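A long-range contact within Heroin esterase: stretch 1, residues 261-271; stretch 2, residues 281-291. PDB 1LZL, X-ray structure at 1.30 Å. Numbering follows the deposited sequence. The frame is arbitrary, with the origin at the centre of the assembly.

Stretch 1 (261-271) PLRDEGIEYAL
Stretch 2 281-291: ELHSFPGTFHG

The contact packs one flank of a helix that takes in residues 263-271 against a strand that takes in residues 281-285; further along the chain, His290 meets Leu262, just before residue 263. Helix and strand run nearly antiparallel, with an angle of 160° between their N-to-C directions and a closest axial approach of 9.1 Å. The register is set by two pairs: the CA atoms of Ala270 and Leu282 lie 6.4 Å apart, those of Arg263 and Ser284 7.7 Å. No hydrogen bond crosses between the stretches, and the 313 Å² buried on the two sides together comes from van der Waals packing.

Leu282 contributes most, with 74 Å² covered. The strand backbone (phi/psi -116/128 at this residue) directs the CA-to-CB bonds of Leu282 and Ser284 toward the helix, whereas those of Glu281 and His283 point away, the alternation expected of an extended chain. With chi1 at 167° (t) and chi2 at 63° (p), the branched end of Leu282 packs against both Ala270 and Ile267. CD1 of Leu282 lies 3.7 Å from CB of Ala270, and CD2 of Leu282 approaches CG2 of Ile267 at 4.1 Å. Ala270 points directly toward the strand, and its short side chain accompanies the closer of the two CA approaches.

Ile267, one helical turn before Leu271, has 47 Å² covered. Its CA-to-CB bond points sideways, and the m, t rotamer (chi1 -64°, chi2 172°) carries CD1 to 4.0 Å from OG of Ser284 while CG2 meets Leu282. Ile267 thus bridges two strand residues on the same strand face. OG of Ser284, at chi1 -161° (t), also lies 3.9 Å from CG of Arg263; its hydrogen bonding is satisfied elsewhere in the structure. The guanidinium of Arg263 turns to its neighbour instead, with NE and NH2 each 2.8 Å from OD1 of Asp264 in a salt bridge.

His290 matches Ile267 in covered area but forms a separate patch beyond the strand. Its backbone adopts phi/psi -59/116, and chi1 of -173° (t) with chi2 of 88° brings CE1 to 3.4 Å from CD1 of Leu262, a tight contact in which the methyl meets the ring obliquely. Leu262 has the m, t rotamer (-61°, 176°) and points toward the second stretch. O of Leu262 accepts a backbone hydrogen bond from N of Gly266 at 3.2 Å; another joins O of Arg263 to N of Ile267 at 3.0 Å.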

ATOM      1  N   PRO A 261      15.055   1.996  -1.257  1.00 10.33           N
ATOM      2  CA  PRO A 261      15.186   3.347  -1.792  1.00  9.56           C
ATOM      3  C   PRO A 261      14.026   4.258  -1.339  1.00  8.95           C
ATOM      4  O   PRO A 261      14.185   5.471  -1.295  1.00  9.35           O
ATOM      5  CB  PRO A 261      15.028   3.174  -3.318  1.00 11.75           C
ATOM      6  CG  PRO A 261      14.854   1.742  -3.551  1.00 16.35           C
ATOM      7  CD  PRO A 261      14.986   0.943  -2.301  1.00 11.09           C
ATOM      8  N   LEU A 262      12.863   3.725  -1.021  1.00  8.13           N
ATOM      9  CA  LEU A 262      11.706   4.509  -0.564  1.00  8.37           C
ATOM     10  C   LEU A 262      11.850   4.949   0.881  1.00  7.87           C
ATOM     11  O   LEU A 262      10.969   5.686   1.392  1.00  8.88           O
ATOM     12  CB  LEU A 262      10.458   3.633  -0.695  1.00  9.32           C
ATOM     13  CG  LEU A 262      10.121   3.150  -2.120  1.00 10.44           C
ATOM     14  CD1 LEU A 262       8.922   2.225  -2.101  1.00 10.87           C
ATOM     15  CD2 LEU A 262       9.884   4.347  -3.022  1.00 12.09           C
ATOM     16  N   ARG A 263      12.884   4.508   1.589  1.00  7.70           N
ATOM     17  CA  ARG A 263      12.946   4.768   3.038  1.00  7.31           C
ATOM     18  C   ARG A 263      12.853   6.237   3.373  1.00  6.88           C
ATOM     19  O   ARG A 263      12.070   6.670   4.236  1.00  7.78           O
ATOM     20  CB  ARG A 263      14.293   4.176   3.532  1.00  7.71           C
ATOM     21  CG  ARG A 263      14.533   4.376   5.031  1.00  8.42           C
ATOM     22  CD  ARG A 263      16.051   4.128   5.270  1.00  8.79           C
ATOM     23  NE  ARG A 263      16.822   5.250   4.779  1.00  9.16           N
ATOM     24  CZ  ARG A 263      18.126   5.167   4.433  1.00  8.39           C
ATOM     25  NH1 ARG A 263      18.766   4.003   4.514  1.00 10.41           N
ATOM     26  NH2 ARG A 263      18.725   6.274   4.008  1.00  9.60           N
ATOM     27  N   ASP A 264      13.682   7.074   2.724  1.00  8.00           N
ATOM     28  CA  ASP A 264      13.740   8.456   3.178  1.00  8.28           C
ATOM     29  C   ASP A 264      12.432   9.161   2.863  1.00  8.24           C
ATOM     30  O   ASP A 264      12.009   9.973   3.719  1.00  9.14           O
ATOM     31  CB  ASP A 264      14.891   9.217   2.502  1.00  9.30           C
ATOM     32  CG  ASP A 264      16.267   8.752   2.933  1.00  9.57           C
ATOM     33  OD1 ASP A 264      16.401   7.870   3.806  1.00  9.91           O
ATOM     34  OD2 ASP A 264      17.239   9.280   2.351  1.00 10.34           O
ATOM     35  N   GLU A 265      11.771   8.933   1.721  1.00  8.65           N
ATOM     36  CA  GLU A 265      10.539   9.698   1.465  1.00  7.94           C
ATOM     37  C   GLU A 265       9.473   9.287   2.457  1.00  7.63           C
ATOM     38  O   GLU A 265       8.608  10.070   2.821  1.00  8.71           O
ATOM     39  CB  GLU A 265      10.129   9.509   0.001  1.00  9.00           C
ATOM     40  CG  GLU A 265       9.604   8.134  -0.364  1.00  9.46           C
ATOM     41  CD  GLU A 265       9.779   7.878  -1.869  1.00  8.33           C
ATOM     42  OE1 GLU A 265      10.940   7.955  -2.316  1.00 10.34           O
ATOM     43  OE2 GLU A 265       8.770   7.630  -2.575  1.00  8.46           O
ATOM     44  N   GLY A 266       9.498   8.020   2.942  1.00  8.03           N
ATOM     45  CA  GLY A 266       8.559   7.578   3.951  1.00  7.18           C
ATOM     46  C   GLY A 266       8.797   8.279   5.266  1.00  7.35           C
ATOM     47  O   GLY A 266       7.873   8.829   5.903  1.00  7.74           O
ATOM     48  N   ILE A 267      10.065   8.323   5.734  1.00  8.10           N
ATOM     49  CA  ILE A 267      10.376   9.031   6.992  1.00  8.89           C
ATOM     50  C   ILE A 267      10.037  10.510   6.851  1.00  8.81           C
ATOM     51  O   ILE A 267       9.450  11.068   7.777  1.00  9.59           O
ATOM     52  CB  ILE A 267      11.872   8.827   7.354  1.00  8.45           C
ATOM     53  CG1 ILE A 267      12.175   7.369   7.640  1.00  8.73           C
ATOM     54  CG2 ILE A 267      12.298   9.712   8.529  1.00  9.41           C
ATOM     55  CD1 ILE A 267      13.639   7.013   7.815  1.00  8.82           C
ATOM     56  N   GLU A 268      10.376  11.131   5.710  1.00  8.33           N
ATOM     57  CA  GLU A 268      10.061  12.554   5.563  1.00  8.68           C
ATOM     58  C   GLU A 268       8.577  12.841   5.572  1.00  9.34           C
ATOM     59  O   GLU A 268       8.141  13.837   6.132  1.00 10.11           O
ATOM     60  CB  GLU A 268      10.660  13.091   4.221  1.00 10.31           C
ATOM     61  CG  GLU A 268      12.169  13.196   4.306  1.00 14.87           C
ATOM     62  CD  GLU A 268      12.861  13.639   3.021  1.00 18.61           C
ATOM     63  OE1 GLU A 268      12.163  13.885   1.985  1.00 24.21           O
ATOM     64  OE2 GLU A 268      14.109  13.725   3.058  1.00 27.00           O
ATOM     65  N   TYR A 269       7.788  11.960   4.956  1.00  9.08           N
ATOM     66  CA  TYR A 269       6.325  12.205   4.969  1.00  8.57           C
ATOM     67  C   TYR A 269       5.779  12.076   6.372  1.00  7.52           C
ATOM     68  O   TYR A 269       4.947  12.865   6.839  1.00  9.37           O
ATOM     69  CB  TYR A 269       5.647  11.218   4.051  1.00  9.34           C
ATOM     70  CG  TYR A 269       4.221  11.545   3.651  1.00  8.62           C
ATOM     71  CD1 TYR A 269       3.964  12.645   2.848  1.00  9.68           C
ATOM     72  CD2 TYR A 269       3.132  10.746   4.061  1.00  9.07           C
ATOM     73  CE1 TYR A 269       2.666  12.954   2.469  1.00 10.94           C
ATOM     74  CE2 TYR A 269       1.826  11.039   3.669  1.00  9.57           C
ATOM     75  CZ  TYR A 269       1.623  12.162   2.863  1.00  9.25           C
ATOM     76  OH  TYR A 269       0.324  12.478   2.469  1.00 10.77           O
ATOM     77  N   ALA A 270       6.238  11.049   7.119  1.00  7.62           N
ATOM     78  CA  ALA A 270       5.814  10.857   8.495  1.00  8.25           C
ATOM     79  C   ALA A 270       6.175  12.071   9.351  1.00  8.56           C
ATOM     80  O   ALA A 270       5.358  12.524  10.180  1.00  8.42           O
ATOM     81  CB  ALA A 270       6.464   9.609   9.094  1.00  8.82           C
ATOM     82  N   LEU A 271       7.395  12.573   9.158  1.00  8.20           N
ATOM     83  CA  LEU A 271       7.817  13.747   9.933  1.00  9.18           C
ATOM     84  C   LEU A 271       6.938  14.933   9.606  1.00 10.14           C
ATOM     85  O   LEU A 271       6.497  15.659  10.498  1.00  9.23           O
ATOM     86  CB  LEU A 271       9.320  14.006   9.678  1.00  8.94           C
ATOM     87  CG  LEU A 271       9.865  15.275  10.329  1.00 10.61           C
ATOM     88  CD1 LEU A 271       9.746  15.188  11.843  1.00 10.29           C
ATOM     89  CD2 LEU A 271      11.322  15.522   9.870  1.00 13.51           C
ATOM     90  N   GLU A 281       2.606   7.039  14.078  1.00  8.75           N
ATOM     91  CA  GLU A 281       3.600   6.048  14.472  1.00  8.17           C
ATOM     92  C   GLU A 281       4.482   5.839  13.247  1.00  7.75           C
ATOM     93  O   GLU A 281       3.980   5.484  12.180  1.00  9.09           O
ATOM     94  CB  GLU A 281       2.958   4.711  14.855  1.00 10.85           C
ATOM     95  CG  GLU A 281       4.000   3.690  15.286  1.00 10.26           C
ATOM     96  CD  GLU A 281       3.453   2.514  16.055  1.00  9.88           C
ATOM     97  OE1 GLU A 281       2.196   2.358  16.177  1.00 11.87           O
ATOM     98  OE2 GLU A 281       4.253   1.728  16.541  1.00 11.73           O
ATOM     99  N   LEU A 282       5.766   6.100  13.432  1.00  7.80           N
ATOM    100  CA  LEU A 282       6.763   5.922  12.379  1.00  7.25           C
ATOM    101  C   LEU A 282       7.734   4.824  12.815  1.00  7.36           C
ATOM    102  O   LEU A 282       8.228   4.886  13.948  1.00  7.80           O
ATOM    103  CB  LEU A 282       7.550   7.222  12.114  1.00  7.67           C
ATOM    104  CG  LEU A 282       8.818   7.055  11.246  1.00  8.83           C
ATOM    105  CD1 LEU A 282       8.487   6.558   9.836  1.00  9.52           C
ATOM    106  CD2 LEU A 282       9.534   8.403  11.209  1.00  9.68           C
ATOM    107  N   HIS A 283       7.974   3.807  12.006  1.00  7.28           N
ATOM    108  CA  HIS A 283       8.938   2.780  12.373  1.00  8.01           C
ATOM    109  C   HIS A 283       9.786   2.410  11.169  1.00  7.57           C
ATOM    110  O   HIS A 283       9.248   1.858  10.193  1.00  8.41           O
ATOM    111  CB  HIS A 283       8.170   1.577  12.910  1.00  8.49           C
ATOM    112  CG  HIS A 283       9.033   0.680  13.750  1.00  8.53           C
ATOM    113  ND1 HIS A 283       8.471  -0.313  14.529  1.00 11.10           N
ATOM    114  CD2 HIS A 283      10.361   0.623  13.939  1.00  9.69           C
ATOM    115  CE1 HIS A 283       9.449  -0.946  15.158  1.00 11.94           C
ATOM    116  NE2 HIS A 283      10.624  -0.404  14.835  1.00 10.51           N
ATOM    117  N   SER A 284      11.079   2.756  11.245  1.00  7.33           N
ATOM    118  CA  SER A 284      12.050   2.269  10.244  1.00  8.09           C
ATOM    119  C   SER A 284      12.744   1.075  10.858  1.00  8.03           C
ATOM    120  O   SER A 284      13.394   1.157  11.920  1.00  8.75           O
ATOM    121  CB  SER A 284      13.021   3.368   9.890  1.00  7.60           C
ATOM    122  OG  SER A 284      13.719   3.152   8.646  1.00  8.58           O
ATOM    123  N   PHE A 285      12.618  -0.084  10.206  1.00  8.79           N
ATOM    124  CA  PHE A 285      13.082  -1.344  10.787  1.00  8.89           C
ATOM    125  C   PHE A 285      14.531  -1.571  10.374  1.00  9.83           C
ATOM    126  O   PHE A 285      14.909  -1.218   9.222  1.00  9.68           O
ATOM    127  CB  PHE A 285      12.204  -2.501  10.268  1.00 10.37           C
ATOM    128  CG  PHE A 285      10.856  -2.587  10.956  1.00  9.97           C
ATOM    129  CD1 PHE A 285       9.796  -1.825  10.468  1.00 10.30           C
ATOM    130  CD2 PHE A 285      10.658  -3.379  12.089  1.00 12.24           C
ATOM    131  CE1 PHE A 285       8.551  -1.826  11.084  1.00  9.25           C
ATOM    132  CE2 PHE A 285       9.409  -3.397  12.726  1.00 11.57           C
ATOM    133  CZ  PHE A 285       8.384  -2.621  12.217  1.00 10.27           C
ATOM    134  N   PRO A 286      15.376  -2.082  11.261  1.00  9.74           N
ATOM    135  CA  PRO A 286      16.799  -2.244  10.953  1.00 10.03           C
ATOM    136  C   PRO A 286      17.072  -3.518  10.153  1.00 10.13           C
ATOM    137  O   PRO A 286      16.421  -4.550  10.362  1.00 10.67           O
ATOM    138  CB  PRO A 286      17.384  -2.352  12.377  1.00 10.73           C
ATOM    139  CG  PRO A 286      16.345  -3.112  13.140  1.00 11.43           C
ATOM    140  CD  PRO A 286      15.019  -2.543  12.628  1.00 10.59           C
ATOM    141  N   GLY A 287      18.054  -3.414   9.268  1.00 11.01           N
ATOM    142  CA  GLY A 287      18.574  -4.658   8.653  1.00 12.39           C
ATOM    143  C   GLY A 287      17.652  -5.255   7.622  1.00 12.60           C
ATOM    144  O   GLY A 287      17.762  -6.406   7.197  1.00 14.80           O
ATOM    145  N   THR A 288      16.674  -4.506   7.152  1.00 12.68           N
ATOM    146  CA  THR A 288      15.611  -4.956   6.261  1.00 12.39           C
ATOM    147  C   THR A 288      15.760  -4.379   4.858  1.00 11.46           C
ATOM    148  O   THR A 288      16.617  -3.522   4.622  1.00 11.71           O
ATOM    149  CB  THR A 288      14.254  -4.515   6.834  1.00 13.73           C
ATOM    150  OG1 THR A 288      14.349  -3.112   7.090  1.00 14.58           O
ATOM    151  CG2 THR A 288      13.964  -5.240   8.129  1.00 13.63           C
ATOM    152  N   PHE A 289      14.906  -4.846   3.938  1.00 11.37           N
ATOM    153  CA  PHE A 289      14.941  -4.285   2.569  1.00 12.47           C
ATOM    154  C   PHE A 289      13.486  -4.148   2.099  1.00 11.52           C
ATOM    155  O   PHE A 289      12.564  -4.632   2.743  1.00 12.48           O
ATOM    156  CB  PHE A 289      15.817  -5.120   1.631  1.00 13.36           C
ATOM    157  CG  PHE A 289      15.438  -6.582   1.490  1.00 14.66           C
ATOM    158  CD1 PHE A 289      14.433  -6.958   0.611  1.00 13.61           C
ATOM    159  CD2 PHE A 289      16.076  -7.577   2.227  1.00 15.42           C
ATOM    160  CE1 PHE A 289      14.090  -8.290   0.484  1.00 14.77           C
ATOM    161  CE2 PHE A 289      15.744  -8.920   2.113  1.00 15.91           C
ATOM    162  CZ  PHE A 289      14.731  -9.268   1.244  1.00 17.78           C
ATOM    163  N   HIS A 290      13.340  -3.503   0.899  1.00 12.04           N
ATOM    164  CA  HIS A 290      11.988  -3.397   0.359  1.00 14.21           C
ATOM    165  C   HIS A 290      11.315  -4.735   0.124  1.00 15.02           C
ATOM    166  O   HIS A 290      11.792  -5.480  -0.745  1.00 15.42           O
ATOM    167  CB  HIS A 290      12.048  -2.624  -0.956  1.00 14.75           C
ATOM    168  CG  HIS A 290      10.656  -2.327  -1.466  1.00 15.85           C
ATOM    169  ND1 HIS A 290       9.977  -1.205  -1.080  1.00 17.89           N
ATOM    170  CD2 HIS A 290       9.856  -2.976  -2.356  1.00 17.53           C
ATOM    171  CE1 HIS A 290       8.781  -1.172  -1.695  1.00 19.62           C
ATOM    172  NE2 HIS A 290       8.699  -2.237  -2.477  1.00 20.15           N
ATOM    173  N   GLY A 291      10.226  -5.086   0.802  1.00 18.21           N
ATOM    174  CA  GLY A 291       9.615  -6.405   0.612  1.00 19.97           C
ATOM    175  C   GLY A 291      10.222  -7.499   1.482  1.00 15.94           C
ATOM    176  O   GLY A 291       9.805  -8.670   1.323  1.00 17.38           O
TER